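Local coordinates for flagellar basal body protein (Helicobacter pylori, PDB 5NPY), which probably builds, or contributes to, the flagellar hook, the curved joint that links the motor in the cell envelope to the filament, at residues 296-299 with 305-308. Residues are numbered along the deposited sequence; the frame is centred on the assembly and turned at random.
Sequences LIKS and SPPL
Lys298 and Leu308 face each other as an antiparallel, non-hydrogen-bonded pair, their CA atoms 4.6 Å apart, where the end of strand 293-298 meets the start of strand 308-313. The backbone bond of Ile297 with Leu309 and that of Ser299 N to Pro307 O (3.0 Å) lie on either side of this pair along the ladder. Pro307 O accepts twice from Ser299: N arrives nearly in line with the carbonyl bond, while OG, at 2.5 Å from Pro307 O, comes in tilted about 30° from the carbonyl plane. With chi1 at 57°, Ser299 OG sits between its own N and carbonyl carbon, on the side where the Pro307 carbonyl lies; the OG bond is unusually short, and its exact length is doubtful. Lys298 and Leu308 project from the same face of the sheet and run alongside each other, with Lys298 CG 3.6 Å from Leu308 CD2. The extended methylenes of Lys298 also cross the Pro306 ring at about a right angle, CB lying 3.5 Å from Pro306 CG. Farther out, Lys298 NZ hydrogen-bonds the carbonyl oxygens of Ala303 and Lys304 in the connecting loop and of Gly217 in the chain beyond helix 209-212, joining the two. Leu296 sends CD1 to within 4.1 Å of Leu308 CB, its chi1 of -176° carrying the branch there; Phe212 of helix 209-212 touches both leucines. The pair closes the loop end of a beta-hairpin whose strands 293-298 and 308-313 are joined by a long loop; on its other edge strand 308-313 pairs antiparallel with strand 346-364, Leu308 bonding the backbone of Ile352.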
loop_
_atom_site.group_PDB
_atom_site.type_symbol
_atom_site.label_atom_id
_atom_site.label_comp_id
_atom_site.label_asym_id
_atom_site.label_seq_id
_atom_site.Cartn_x
_atom_site.Cartn_y
_atom_site.Cartn_z
ATOM N N LEU A 296 -28.017 6.363 -24.747
ATOM C CA LEU A 296 -27.651 7.078 -23.527
ATOM C C LEU A 296 -27.948 8.572 -23.695
ATOM O O LEU A 296 -27.450 9.202 -24.638
ATOM C CB LEU A 296 -26.175 6.867 -23.210
ATOM C CG LEU A 296 -25.697 7.486 -21.899
ATOM C CD1 LEU A 296 -26.300 6.743 -20.747
ATOM C CD2 LEU A 296 -24.185 7.472 -21.832
ATOM N N ILE A 297 -28.747 9.140 -22.777
ATOM C CA ILE A 297 -29.125 10.553 -22.825
ATOM C C ILE A 297 -28.922 11.218 -21.460
ATOM O O ILE A 297 -28.874 10.569 -20.413
ATOM C CB ILE A 297 -30.591 10.760 -23.289
ATOM C CG1 ILE A 297 -31.558 10.003 -22.378
ATOM C CG2 ILE A 297 -30.793 10.330 -24.725
ATOM C CD1 ILE A 297 -32.892 10.667 -22.222
ATOM N N LYS A 298 -28.819 12.541 -21.481
ATOM C CA LYS A 298 -28.783 13.312 -20.246
ATOM C C LYS A 298 -30.202 13.644 -19.825
ATOM O O LYS A 298 -31.034 14.018 -20.653
ATOM C CB LYS A 298 -27.990 14.604 -20.412
ATOM C CG LYS A 298 -26.537 14.447 -20.763
ATOM C CD LYS A 298 -25.942 15.838 -20.932
ATOM C CE LYS A 298 -24.433 15.837 -20.952
ATOM N NZ LYS A 298 -23.906 17.233 -21.112
ATOM N N SER A 299 -30.476 13.494 -18.530
ATOM C CA SER A 299 -31.796 13.792 -17.990
ATOM C C SER A 299 -32.123 15.276 -18.047
ATOM O O SER A 299 -33.299 15.645 -17.939
ATOM C CB SER A 299 -31.878 13.319 -16.543
ATOM O OG SER A 299 -30.858 13.941 -15.785
ATOM N N SER A 305 -22.886 17.904 -16.319
ATOM C CA SER A 305 -22.855 16.518 -15.858
ATOM C C SER A 305 -24.108 16.168 -15.058
ATOM O O SER A 305 -24.045 16.025 -13.829
ATOM C CB SER A 305 -21.604 16.255 -15.025
ATOM O OG SER A 305 -21.574 14.903 -14.593
ATOM N N PRO A 306 -25.250 15.980 -15.714
ATOM C CA PRO A 306 -26.476 15.599 -14.988
ATOM C C PRO A 306 -26.580 14.091 -14.840
ATOM O O PRO A 306 -25.790 13.341 -15.432
ATOM C CB PRO A 306 -27.592 16.137 -15.893
ATOM C CG PRO A 306 -27.015 15.939 -17.292
ATOM C CD PRO A 306 -25.503 16.142 -17.161
ATOM N N PRO A 307 -27.545 13.604 -14.060
ATOM C CA PRO A 307 -27.839 12.166 -14.075
ATOM C C PRO A 307 -28.206 11.726 -15.481
ATOM O O PRO A 307 -28.850 12.457 -16.230
ATOM C CB PRO A 307 -29.024 12.029 -13.113
ATOM C CG PRO A 307 -28.918 13.230 -12.195
ATOM C CD PRO A 307 -28.303 14.333 -13.025
ATOM N N LEU A 308 -27.766 10.531 -15.846
ATOM C CA LEU A 308 -27.960 10.021 -17.190
ATOM C C LEU A 308 -29.048 8.956 -17.196
ATOM O O LEU A 308 -29.270 8.264 -16.198
ATOM C CB LEU A 308 -26.644 9.458 -17.759
ATOM C CG LEU A 308 -25.478 10.453 -17.797
ATOM C CD1 LEU A 308 -24.292 9.819 -18.450
ATOM C CD2 LEU A 308 -25.852 11.758 -18.517
#